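Local coordinates for SAM-dependent methyltransferase (Exiguobacterium sibiricum 255-15, PDB 3D2L), which probably transfers a methyl group from S-adenosylmethionine to an acceptor that is not specified, at residues 8-13 and 180-185; 24-29 and 237-242; 84-87 and 92-95; 86-91 and 100-105. All coordinates share one frame; numbering follows the deposited sequence.

Interaction 1: 8-13 and 180-185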
loop_
_atom_site.group_PDB
_atom_site.type_symbol
_atom_site.label_atom_id
_atom_site.label_comp_id
_atom_site.label_asym_id
_atom_site.label_seq_id
_atom_site.Cartn_x
_atom_site.Cartn_y
_atom_site.Cartn_z
ATOM N N ALA A 8 7.189 -9.601 -11.956
ATOM C CA ALA A 8 6.263 -9.181 -10.903
ATOM C C ALA A 8 5.749 -10.311 -9.985
ATOM O O ALA A 8 5.434 -10.039 -8.819
ATOM C CB ALA A 8 5.099 -8.379 -11.486
ATOM N N TYR A 9 5.683 -11.554 -10.469
ATOM C CA TYR A 9 5.277 -12.686 -9.585
ATOM C C TYR A 9 6.182 -12.948 -8.358
ATOM O O TYR A 9 5.735 -13.540 -7.355
ATOM C CB TYR A 9 5.040 -13.983 -10.370
ATOM C CG TYR A 9 3.707 -13.925 -11.086
ATOM C CD1 TYR A 9 2.497 -13.945 -10.354
ATOM C CD2 TYR A 9 3.636 -13.821 -12.477
ATOM C CE1 TYR A 9 1.253 -13.871 -10.996
ATOM C CE2 TYR A 9 2.397 -13.757 -13.129
ATOM C CZ TYR A 9 1.211 -13.775 -12.383
ATOM O OH TYR A 9 -0.006 -13.693 -13.035
ATOM N N VAL A 10 7.430 -12.497 -8.420
ATOM C CA VAL A 10 8.322 -12.657 -7.285
ATOM C C VAL A 10 7.761 -11.887 -6.067
ATOM O O VAL A 10 8.022 -12.252 -4.902
ATOM C CB VAL A 10 9.778 -12.205 -7.607
ATOM C CG1 VAL A 10 10.276 -12.931 -8.843
ATOM C CG2 VAL A 10 9.875 -10.669 -7.749
ATOM N N TYR A 11 6.996 -10.827 -6.333
ATOM C CA TYR A 11 6.374 -10.060 -5.255
ATOM C C TYR A 11 5.213 -10.836 -4.653
ATOM O O TYR A 11 5.016 -10.806 -3.442
ATOM C CB TYR A 11 5.912 -8.685 -5.723
ATOM C CG TYR A 11 7.054 -7.771 -6.062
ATOM C CD1 TYR A 11 7.924 -7.311 -5.062
ATOM C CD2 TYR A 11 7.270 -7.343 -7.373
ATOM C CE1 TYR A 11 8.986 -6.455 -5.368
ATOM C CE2 TYR A 11 8.325 -6.487 -7.689
ATOM C CZ TYR A 11 9.171 -6.050 -6.682
ATOM O OH TYR A 11 10.196 -5.203 -6.998
ATOM N N ASP A 12 4.462 -11.549 -5.483
ATOM C CA ASP A 12 3.338 -12.322 -4.964
ATOM C C ASP A 12 3.822 -13.457 -4.073
ATOM O O ASP A 12 3.178 -13.787 -3.062
ATOM C CB ASP A 12 2.438 -12.799 -6.095
ATOM C CG ASP A 12 1.547 -11.669 -6.632
ATOM O OD1 ASP A 12 1.728 -10.519 -6.193
ATOM O OD2 ASP A 12 0.651 -11.908 -7.457
ATOM N N GLU A 13 4.966 -14.042 -4.425
ATOM C CA GLU A 13 5.523 -15.083 -3.592
ATOM C C GLU A 13 6.030 -14.456 -2.297
ATOM O O GLU A 13 5.638 -14.886 -1.229
ATOM C CB GLU A 13 6.605 -15.852 -4.316
ATOM C CG GLU A 13 6.077 -16.738 -5.451
ATOM C CD GLU A 13 7.185 -17.624 -6.010
ATOM O OE1 GLU A 13 8.316 -17.098 -6.258
ATOM O OE2 GLU A 13 6.926 -18.840 -6.162
ATOM N N PHE A 180 16.666 -10.845 -5.748
ATOM C CA PHE A 180 15.833 -12.008 -6.095
ATOM C C PHE A 180 16.653 -12.955 -6.943
ATOM O O PHE A 180 17.401 -12.511 -7.805
ATOM C CB PHE A 180 14.578 -11.596 -6.905
ATOM C CG PHE A 180 13.622 -10.726 -6.126
ATOM C CD1 PHE A 180 13.773 -9.342 -6.125
ATOM C CD2 PHE A 180 12.640 -11.306 -5.324
ATOM C CE1 PHE A 180 12.927 -8.526 -5.370
ATOM C CE2 PHE A 180 11.775 -10.495 -4.569
ATOM C CZ PHE A 180 11.934 -9.109 -4.588
ATOM N N PHE A 181 16.530 -14.252 -6.673
ATOM C CA PHE A 181 17.109 -15.291 -7.504
ATOM C C PHE A 181 15.905 -15.993 -8.068
ATOM O O PHE A 181 15.167 -16.653 -7.326
ATOM C CB PHE A 181 18.005 -16.248 -6.726
ATOM C CG PHE A 181 19.254 -15.617 -6.272
ATOM C CD1 PHE A 181 20.282 -15.408 -7.159
ATOM C CD2 PHE A 181 19.380 -15.175 -4.961
ATOM C CE1 PHE A 181 21.444 -14.788 -6.747
ATOM C CE2 PHE A 181 20.533 -14.559 -4.532
ATOM C CZ PHE A 181 21.564 -14.360 -5.425
ATOM N N ILE A 182 15.680 -15.803 -9.366
ATOM C CA ILE A 182 14.532 -16.357 -10.052
ATOM C C ILE A 182 14.971 -17.552 -10.873
ATOM O O ILE A 182 15.915 -17.458 -11.684
ATOM C CB ILE A 182 13.850 -15.331 -11.011
ATOM C CG1 ILE A 182 13.520 -14.030 -10.292
ATOM C CG2 ILE A 182 12.592 -15.927 -11.633
ATOM C CD1 ILE A 182 14.632 -13.047 -10.277
ATOM N N GLU A 183 14.249 -18.659 -10.684
ATOM C CA GLU A 183 14.533 -19.901 -11.371
ATOM C C GLU A 183 14.072 -19.775 -12.812
ATOM O O GLU A 183 12.969 -19.306 -13.046
ATOM C CB GLU A 183 13.764 -21.051 -10.721
ATOM C CG GLU A 183 14.234 -22.437 -11.184
ATOM C CD GLU A 183 13.404 -23.555 -10.576
ATOM O OE1 GLU A 183 12.281 -23.273 -10.097
ATOM O OE2 GLU A 183 13.879 -24.705 -10.562
ATOM N N GLY A 184 14.902 -20.205 -13.755
ATOM C CA GLY A 184 14.553 -20.185 -15.163
ATOM C C GLY A 184 14.058 -21.547 -15.602
ATOM O O GLY A 184 14.081 -22.516 -14.828
ATOM N N GLU A 185 13.625 -21.617 -16.866
ATOM C CA GLU A 185 13.138 -22.860 -17.475
ATOM C C GLU A 185 14.146 -23.995 -17.360
ATOM O O GLU A 185 13.757 -25.147 -17.232
ATOM C CB GLU A 185 12.759 -22.638 -18.952
#

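Interaction 2: 24-29 and 237-242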
loop_
_atom_site.group_PDB
_atom_site.type_symbol
_atom_site.label_atom_id
_atom_site.label_comp_id
_atom_site.label_asym_id
_atom_site.label_seq_id
_atom_site.Cartn_x
_atom_site.Cartn_y
_atom_site.Cartn_z
ATOM N N VAL A 24 -8.787 -6.009 4.353
ATOM C CA VAL A 24 -10.115 -5.960 3.759
ATOM C C VAL A 24 -11.176 -5.921 4.845
ATOM O O VAL A 24 -12.135 -5.147 4.740
ATOM C CB VAL A 24 -10.346 -7.156 2.792
ATOM C CG1 VAL A 24 -11.773 -7.178 2.277
ATOM C CG2 VAL A 24 -9.378 -7.060 1.649
ATOM N N ALA A 25 -11.009 -6.710 5.910
ATOM C CA ALA A 25 -11.985 -6.705 6.999
ATOM C C ALA A 25 -12.069 -5.312 7.624
ATOM O O ALA A 25 -13.142 -4.855 7.999
ATOM C CB ALA A 25 -11.665 -7.801 8.055
ATOM N N TRP A 26 -10.936 -4.612 7.665
ATOM C CA TRP A 26 -10.863 -3.241 8.195
ATOM C C TRP A 26 -11.579 -2.239 7.285
ATOM O O TRP A 26 -12.343 -1.402 7.749
ATOM C CB TRP A 26 -9.390 -2.852 8.410
ATOM C CG TRP A 26 -9.165 -1.400 8.721
ATOM C CD1 TRP A 26 -9.618 -0.728 9.793
ATOM C CD2 TRP A 26 -8.400 -0.470 7.959
ATOM N NE1 TRP A 26 -9.227 0.573 9.736
ATOM C CE2 TRP A 26 -8.473 0.769 8.624
ATOM C CE3 TRP A 26 -7.676 -0.553 6.772
ATOM C CZ2 TRP A 26 -7.812 1.913 8.172
ATOM C CZ3 TRP A 26 -7.018 0.604 6.306
ATOM C CH2 TRP A 26 -7.092 1.818 7.022
ATOM N N VAL A 27 -11.356 -2.346 5.982
ATOM C CA VAL A 27 -12.019 -1.474 5.022
ATOM C C VAL A 27 -13.541 -1.677 5.188
ATOM O O VAL A 27 -14.291 -0.711 5.217
ATOM C CB VAL A 27 -11.533 -1.707 3.552
ATOM C CG1 VAL A 27 -12.360 -0.850 2.531
ATOM C CG2 VAL A 27 -9.990 -1.420 3.393
ATOM N N LEU A 28 -13.979 -2.932 5.317
ATOM C CA LEU A 28 -15.409 -3.262 5.496
ATOM C C LEU A 28 -16.041 -2.575 6.727
ATOM O O LEU A 28 -17.249 -2.309 6.742
ATOM C CB LEU A 28 -15.579 -4.771 5.523
ATOM C CG LEU A 28 -15.444 -5.419 4.148
ATOM C CD1 LEU A 28 -15.304 -6.892 4.259
ATOM C CD2 LEU A 28 -16.644 -5.053 3.264
ATOM N N GLU A 29 -15.229 -2.278 7.747
ATOM C CA GLU A 29 -15.704 -1.560 8.931
ATOM C C GLU A 29 -15.905 -0.083 8.694
ATOM O O GLU A 29 -16.622 0.560 9.461
ATOM C CB GLU A 29 -14.708 -1.691 10.082
ATOM C CG GLU A 29 -14.437 -3.111 10.499
ATOM C CD GLU A 29 -13.383 -3.206 11.616
ATOM O OE1 GLU A 29 -12.548 -2.266 11.767
ATOM O OE2 GLU A 29 -13.400 -4.243 12.321
ATOM N N PHE A 237 -3.099 2.792 11.363
ATOM C CA PHE A 237 -4.196 2.878 10.426
ATOM C C PHE A 237 -4.902 4.197 10.604
ATOM O O PHE A 237 -5.175 4.604 11.726
ATOM C CB PHE A 237 -5.180 1.707 10.659
ATOM C CG PHE A 237 -4.572 0.355 10.399
ATOM C CD1 PHE A 237 -3.643 -0.177 11.276
ATOM C CD2 PHE A 237 -4.929 -0.387 9.284
ATOM C CE1 PHE A 237 -3.057 -1.418 11.029
ATOM C CE2 PHE A 237 -4.345 -1.638 9.045
ATOM C CZ PHE A 237 -3.416 -2.143 9.931
ATOM N N PHE A 238 -5.200 4.861 9.488
ATOM C CA PHE A 238 -5.888 6.164 9.501
ATOM C C PHE A 238 -7.158 6.080 8.708
ATOM O O PHE A 238 -7.162 5.525 7.612
ATOM C CB PHE A 238 -5.050 7.217 8.809
ATOM C CG PHE A 238 -3.823 7.583 9.555
ATOM C CD1 PHE A 238 -2.724 6.734 9.551
ATOM C CD2 PHE A 238 -3.764 8.765 10.242
ATOM C CE1 PHE A 238 -1.575 7.075 10.264
ATOM C CE2 PHE A 238 -2.618 9.112 10.955
ATOM C CZ PHE A 238 -1.552 8.257 10.970
ATOM N N VAL A 239 -8.213 6.689 9.234
ATOM C CA VAL A 239 -9.481 6.791 8.538
ATOM C C VAL A 239 -9.766 8.263 8.569
ATOM O O VAL A 239 -9.755 8.884 9.654
ATOM C CB VAL A 239 -10.649 5.998 9.228
ATOM C CG1 VAL A 239 -11.962 6.128 8.399
ATOM C CG2 VAL A 239 -10.260 4.529 9.402
ATOM N N ALA A 240 -10.005 8.835 7.387
ATOM C CA ALA A 240 -10.284 10.280 7.251
ATOM C C ALA A 240 -11.464 10.473 6.316
ATOM O O ALA A 240 -11.732 9.630 5.445
ATOM C CB ALA A 240 -9.042 11.041 6.740
ATOM N N GLU A 241 -12.207 11.562 6.505
ATOM C CA GLU A 241 -13.362 11.823 5.662
ATOM C C GLU A 241 -13.317 13.231 5.068
ATOM O O GLU A 241 -12.980 14.193 5.745
ATOM C CB GLU A 241 -14.618 11.629 6.486
ATOM C CG GLU A 241 -15.883 11.905 5.756
ATOM C CD GLU A 241 -17.061 11.649 6.622
ATOM O OE1 GLU A 241 -17.151 10.514 7.136
ATOM O OE2 GLU A 241 -17.883 12.572 6.788
ATOM N N LYS A 242 -13.683 13.345 3.795
ATOM C CA LYS A 242 -13.642 14.624 3.133
ATOM C C LYS A 242 -14.725 15.520 3.718
ATOM O O LYS A 242 -15.885 15.129 3.768
ATOM C CB LYS A 242 -13.873 14.498 1.620
ATOM C CG LYS A 242 -13.639 15.852 0.937
ATOM C CD LYS A 242 -13.708 15.846 -0.533
ATOM C CE LYS A 242 -13.550 17.293 -1.094
ATOM N NZ LYS A 242 -13.730 17.197 -2.546
#

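Interaction 3: 84-87 and 92-95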
loop_
_atom_site.group_PDB
_atom_site.type_symbol
_atom_site.label_atom_id
_atom_site.label_comp_id
_atom_site.label_asym_id
_atom_site.label_seq_id
_atom_site.Cartn_x
_atom_site.Cartn_y
_atom_site.Cartn_z
ATOM N N TRP A 84 -5.259 0.990 -13.814
ATOM C CA TRP A 84 -4.691 2.053 -14.605
ATOM C C TRP A 84 -3.351 2.462 -14.039
ATOM O O TRP A 84 -3.152 2.357 -12.817
ATOM C CB TRP A 84 -5.614 3.268 -14.617
ATOM C CG TRP A 84 -7.013 3.011 -15.142
ATOM C CD1 TRP A 84 -8.173 3.019 -14.424
ATOM C CD2 TRP A 84 -7.389 2.720 -16.504
ATOM N NE1 TRP A 84 -9.240 2.776 -15.252
ATOM C CE2 TRP A 84 -8.786 2.567 -16.528
ATOM C CE3 TRP A 84 -6.668 2.527 -17.695
ATOM C CZ2 TRP A 84 -9.485 2.258 -17.699
ATOM C CZ3 TRP A 84 -7.359 2.235 -18.856
ATOM C CH2 TRP A 84 -8.758 2.098 -18.848
ATOM N N VAL A 85 -2.440 2.878 -14.933
ATOM C CA VAL A 85 -1.079 3.309 -14.547
ATOM C C VAL A 85 -1.163 4.782 -14.210
ATOM O O VAL A 85 -1.454 5.598 -15.067
ATOM C CB VAL A 85 -0.054 3.087 -15.670
ATOM C CG1 VAL A 85 1.338 3.666 -15.303
ATOM C CG2 VAL A 85 0.023 1.587 -16.018
ATOM N N GLN A 86 -0.969 5.111 -12.942
ATOM C CA GLN A 86 -1.023 6.491 -12.494
ATOM C C GLN A 86 -0.216 6.621 -11.227
ATOM O O GLN A 86 -0.108 5.695 -10.458
ATOM C CB GLN A 86 -2.453 6.956 -12.159
ATOM C CG GLN A 86 -3.492 6.906 -13.250
ATOM C CD GLN A 86 -4.818 7.553 -12.827
ATOM O OE1 GLN A 86 -4.874 8.327 -11.878
ATOM N NE2 GLN A 86 -5.889 7.227 -13.547
ATOM N N ASP A 87 0.311 7.807 -11.021
ATOM C CA ASP A 87 1.081 8.165 -9.840
ATOM C C ASP A 87 0.050 8.627 -8.782
ATOM O O ASP A 87 -0.826 9.427 -9.128
ATOM C CB ASP A 87 1.992 9.309 -10.277
ATOM C CG ASP A 87 2.977 9.732 -9.227
ATOM O OD1 ASP A 87 2.683 9.635 -8.014
ATOM O OD2 ASP A 87 4.055 10.211 -9.642
ATOM N N GLU A 92 -6.251 10.748 -11.206
ATOM C CA GLU A 92 -7.261 11.362 -12.018
ATOM C C GLU A 92 -8.136 10.269 -12.587
ATOM O O GLU A 92 -7.709 9.504 -13.453
ATOM C CB GLU A 92 -6.631 12.242 -13.091
ATOM C CG GLU A 92 -7.667 13.145 -13.765
ATOM C CD GLU A 92 -7.046 14.337 -14.463
ATOM O OE1 GLU A 92 -5.797 14.429 -14.525
ATOM O OE2 GLU A 92 -7.821 15.174 -14.938
ATOM N N LEU A 93 -9.345 10.172 -12.035
ATOM C CA LEU A 93 -10.325 9.190 -12.458
ATOM C C LEU A 93 -11.539 9.936 -12.959
ATOM O O LEU A 93 -11.876 10.991 -12.436
ATOM C CB LEU A 93 -10.664 8.249 -11.308
ATOM C CG LEU A 93 -9.484 7.362 -10.913
ATOM C CD1 LEU A 93 -9.729 6.700 -9.580
ATOM C CD2 LEU A 93 -9.175 6.303 -12.011
ATOM N N PRO A 94 -12.180 9.408 -14.003
ATOM C CA PRO A 94 -13.342 10.071 -14.591
ATOM C C PRO A 94 -14.627 9.869 -13.802
ATOM O O PRO A 94 -15.427 10.803 -13.686
ATOM C CB PRO A 94 -13.452 9.418 -15.971
ATOM C CG PRO A 94 -12.850 8.044 -15.787
ATOM C CD PRO A 94 -11.823 8.163 -14.714
ATOM N N GLU A 95 -14.826 8.659 -13.276
ATOM C CA GLU A 95 -16.034 8.335 -12.520
ATOM C C GLU A 95 -15.811 8.634 -11.041
ATOM O O GLU A 95 -14.685 8.547 -10.541
ATOM C CB GLU A 95 -16.440 6.862 -12.722
ATOM C CG GLU A 95 -16.731 6.477 -14.187
#

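Interaction 4: 86-91 and 100-105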
loop_
_atom_site.group_PDB
_atom_site.type_symbol
_atom_site.label_atom_id
_atom_site.label_comp_id
_atom_site.label_asym_id
_atom_site.label_seq_id
_atom_site.Cartn_x
_atom_site.Cartn_y
_atom_site.Cartn_z
ATOM N N GLN A 86 -0.969 5.111 -12.942
ATOM C CA GLN A 86 -1.023 6.491 -12.494
ATOM C C GLN A 86 -0.216 6.621 -11.227
ATOM O O GLN A 86 -0.108 5.695 -10.458
ATOM C CB GLN A 86 -2.453 6.956 -12.159
ATOM C CG GLN A 86 -3.492 6.906 -13.250
ATOM C CD GLN A 86 -4.818 7.553 -12.827
ATOM O OE1 GLN A 86 -4.874 8.327 -11.878
ATOM N NE2 GLN A 86 -5.889 7.227 -13.547
ATOM N N ASP A 87 0.311 7.807 -11.021
ATOM C CA ASP A 87 1.081 8.165 -9.840
ATOM C C ASP A 87 0.050 8.627 -8.782
ATOM O O ASP A 87 -0.826 9.427 -9.128
ATOM C CB ASP A 87 1.992 9.309 -10.277
ATOM C CG ASP A 87 2.977 9.732 -9.227
ATOM O OD1 ASP A 87 2.683 9.635 -8.014
ATOM O OD2 ASP A 87 4.055 10.211 -9.642
HETATM N N MSE A 88 0.155 8.146 -7.524
HETATM C CA MSE A 88 -0.800 8.525 -6.431
HETATM C C MSE A 88 -0.781 9.999 -6.139
HETATM O O MSE A 88 -1.758 10.534 -5.656
HETATM C CB MSE A 88 -0.578 7.760 -5.109
HETATM C CG MSE A 88 0.793 7.896 -4.504
HETATM SE SE MSE A 88 0.806 7.009 -2.803
HETATM C CE MSE A 88 0.641 5.044 -3.469
ATOM N N ARG A 89 0.323 10.683 -6.414
ATOM C CA ARG A 89 0.242 12.134 -6.235
ATOM C C ARG A 89 -0.502 12.919 -7.275
ATOM O O ARG A 89 -0.645 14.128 -7.109
ATOM C CB ARG A 89 1.543 12.847 -6.072
ATOM C CG ARG A 89 2.666 12.331 -6.587
ATOM C CD ARG A 89 3.546 11.890 -5.460
ATOM N NE ARG A 89 4.842 12.372 -5.874
ATOM C CZ ARG A 89 5.739 11.712 -6.596
ATOM N NH1 ARG A 89 5.529 10.457 -6.959
ATOM N NH2 ARG A 89 6.886 12.338 -6.920
ATOM N N GLU A 90 -0.930 12.274 -8.344
ATOM C CA GLU A 90 -1.653 12.960 -9.392
ATOM C C GLU A 90 -2.754 12.087 -9.909
ATOM O O GLU A 90 -2.886 11.897 -11.111
ATOM C CB GLU A 90 -0.682 13.410 -10.512
ATOM C CG GLU A 90 0.260 12.322 -10.964
ATOM C CD GLU A 90 1.257 12.745 -12.055
ATOM O OE1 GLU A 90 1.784 13.883 -11.993
ATOM O OE2 GLU A 90 1.546 11.899 -12.946
ATOM N N LEU A 91 -3.572 11.553 -9.001
ATOM C CA LEU A 91 -4.683 10.703 -9.421
ATOM C C LEU A 91 -5.666 11.454 -10.259
ATOM O O LEU A 91 -5.938 12.629 -10.026
ATOM C CB LEU A 91 -5.497 10.170 -8.260
ATOM C CG LEU A 91 -4.801 9.283 -7.275
ATOM C CD1 LEU A 91 -5.844 8.949 -6.217
ATOM C CD2 LEU A 91 -4.273 8.055 -8.036
ATOM N N ILE A 100 -11.076 6.108 -1.059
ATOM C CA ILE A 100 -9.732 5.838 -1.565
ATOM C C ILE A 100 -8.996 5.026 -0.522
ATOM O O ILE A 100 -8.990 5.373 0.663
ATOM C CB ILE A 100 -8.957 7.169 -1.913
ATOM C CG1 ILE A 100 -9.584 7.832 -3.117
ATOM C CG2 ILE A 100 -7.450 6.921 -2.177
ATOM C CD1 ILE A 100 -9.074 9.257 -3.282
ATOM N N THR A 101 -8.386 3.912 -0.952
ATOM C CA THR A 101 -7.593 3.102 -0.069
ATOM C C THR A 101 -6.135 3.107 -0.521
ATOM O O THR A 101 -5.825 2.962 -1.707
ATOM C CB THR A 101 -8.123 1.629 0.061
ATOM O OG1 THR A 101 -8.257 1.029 -1.246
ATOM C CG2 THR A 101 -9.482 1.640 0.763
ATOM N N ILE A 102 -5.240 3.229 0.449
ATOM C CA ILE A 102 -3.802 3.210 0.176
ATOM C C ILE A 102 -3.233 2.278 1.214
ATOM O O ILE A 102 -2.854 2.667 2.315
ATOM C CB ILE A 102 -3.142 4.597 0.263
ATOM C CG1 ILE A 102 -4.005 5.664 -0.389
ATOM C CG2 ILE A 102 -1.782 4.531 -0.369
ATOM C CD1 ILE A 102 -3.301 7.030 -0.443
ATOM N N LEU A 103 -3.160 1.021 0.827
ATOM C CA LEU A 103 -2.906 -0.052 1.757
ATOM C C LEU A 103 -1.523 -0.638 1.765
ATOM O O LEU A 103 -0.741 -0.462 0.830
ATOM C CB LEU A 103 -3.920 -1.179 1.469
ATOM C CG LEU A 103 -5.398 -0.830 1.434
ATOM C CD1 LEU A 103 -6.197 -2.111 1.073
ATOM C CD2 LEU A 103 -5.866 -0.252 2.750
ATOM N N CYS A 104 -1.235 -1.319 2.882
ATOM C CA CYS A 104 0.008 -2.057 3.090
ATOM C C CYS A 104 1.255 -1.193 2.942
ATOM O O CYS A 104 2.176 -1.539 2.230
ATOM C CB CYS A 104 0.060 -3.238 2.148
ATOM S SG CYS A 104 -1.482 -4.259 2.252
ATOM N N ASP A 105 1.270 -0.078 3.661
ATOM C CA ASP A 105 2.402 0.857 3.675
ATOM C C ASP A 105 2.837 1.397 2.311
ATOM O O ASP A 105 3.955 1.927 2.148
ATOM C CB ASP A 105 3.603 0.352 4.522
ATOM C CG ASP A 105 4.136 -1.019 4.090
ATOM O OD1 ASP A 105 3.588 -2.022 4.565
ATOM O OD2 ASP A 105 5.118 -1.093 3.324
#

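Interaction 1: 8-13 and 180-185
V10 of helix 9-14 packs against F180 and I182 of strand 173-183. The tight part is centred on V10. Its CG2 lies over one face of the F180 ring, 3.8 Å from the centroid and 18° off the normal, a CH-pi contact. This methyl sits between the backbone N and the carbonyl carbon of V10, which turns it onto the ring. The other branch, V10 CG1, meets I182 CG1 at 3.7 Å. The looser part is at Y11, which is partly exposed. There the F180 edge points at the Y11 face in a T-shaped pair, with centroids 5.6 Å apart and planes at 72°. Its nearest atoms, Y11 CE1 and F180 CZ, are 4.0 Å apart. Replacing F180 by alanine would take away the ring and is likely to leave V10 CG2 without its aromatic face and Y11 without its edge-on partner. Helix and strand run steeply across each other, at 107°, and only side chains meet. Within the four-stranded antiparallel sheet, F180 bonds through its backbone to V192 and I182 to D190, both of strand 189-199. A8 and D12 also pack on I69 of helix 64-76.

Interaction 2: 24-29 and 237-242
W26 carries the helix side of this contact, meeting F237, F238 and V239 of strand 235-242. Before it comes V24, which faces another way and packs on L50 and L51 of helix 46-51. At W26 the indole leaves the helix with CG anti to the backbone N (chi1 170°), and this extends it toward the strand. F237 CD2 stands over the centre of the indole, 3.7 Å from W26 CD2. The pair is T-shaped: the F237 edge points into the W26 face, the centroid of the six-membered ring lies 4.9 Å from that of F237, and the planes are at 78°. Further out, W26 CZ2 is 3.6 Å from F237 CB. The same carbon takes part at the indole edge, where the backbone oxygen F238 O lies near the ring plane, 3.7 Å from W26 CZ2. V239 CG2 approaches W26 CZ2 obliquely, at 3.8 Å. W26 CZ2 thus touches three successive residues of the strand. This is helix-on-sheet packing of the Rossmann-like methyltransferase fold. Strand 235-242 is the antiparallel strand between 131-138 and 215-222 in the seven-stranded mixed sheet. The helix runs nearly along it, at 29°, with the axes 10.9 Å apart. W26 also touches L134 of strand 131-138 and L103, so the indole spans more than one strand. One residue on, V27 turns to L51 and Y55. L28 follows, packing on P33 and Y55, while its backbone N bonds to V24 O at 2.9 Å within the helix.

Interaction 3: 84-87 and 92-95
Q86 reaches across to the backbone of E92 and makes two hydrogen bonds with its side-chain amide. E92 N donates to Q86 OE1 at 2.9 Å, with an N-H...O angle of 157°. In return, Q86 NE2 donates to E92 O, also at 2.9 Å. This second bond is more bent, at 137°, and NE2 stands above the carbonyl plane of E92, 42° out of it. Both polar ends of the amide are therefore used on one residue, which fixes the rotation of the amide group. The side chain gets there by running extended beyond CG. In the methyltransferase fold this segment leaves the end of strand 82-85, an outer strand of the mixed sheet, and the chain then loops back before strand 97-102. The amide ties that loop to the strand end. A leucine at Q86 would lack both polar groups, and would probably leave E92 N and E92 O without these partners and the loop less firmly tied. Van der Waals contacts complete the interface: L93 CD2 lies 3.7 Å from Q86 NE2, and the same methyl approaches the W84 indole obliquely, 4.2 Å from W84 CD1. W84 and L93 also touch T58 of strand 56-61.

Interaction 4: 86-91 and 100-105
This contact belongs to the turn after strand 82-85, where the chain passes over the C-terminal half of the central strand 97-102 in the Rossmann-like methyltransferase fold. Two apolar pairs join the parts. M88, a selenomethionine, reaches I102 with its terminal methyl: M88 CE is 4.0 Å from I102 CG2, and the two side chains meet at a slant. The M88 chain starts with CG between the backbone N and the carbonyl carbon (chi1 58°) and bends again at chi3, which brings the methyl round to the strand. The second pair is looser. L91 CD1 faces I100 CD1 at 4.4 Å, two residues back along the strand. Both are methyl ends, and L91, I100 and I102 are buried. The turn itself is shaped by D87. Its OD1 accepts R89 N at 3.0 Å, an Asx turn, and the donor comes from above the carboxylate plane. D87 OD2 also forms a salt bridge to R89 NH1 at 3.1 Å. E90 N bonds to D87 O at 3.0 Å. These bonds hold the backbone that carries M88. Around the contact, I40 of strand 36-40 touches L91, I100 and I102, and F135 of strand 131-138 touches I102. Helix 113-126 lies alongside: its T119 meets M88, its A123 meets I100 and S122 OG takes a bond from L91 N.

Overall arrangement
Interactions 2, 3 and 4 all reach the seven-stranded mixed sheet, while interaction 1 joins the N-terminal helix 9-14 to the separate antiparallel sheet. Interactions 3 and 4 share Q86 and D87, and their centres are about 10 Å apart. Interaction 2 lies about 14 Å from interaction 4, centre to centre, and touches it where W26 CZ3 packs on L103 CD2 at 3.8 Å. Interaction 1 is remote, about 32 Å from interaction 2 between centres, across the centre of the chain. Helices 9-14 and 20-30 follow each other, yet meet different sheets. The segments of interactions 1 and 2 alternate along the chain, and both contacts span 3 and 4. The two N-terminal helices thus pack one on each sheet.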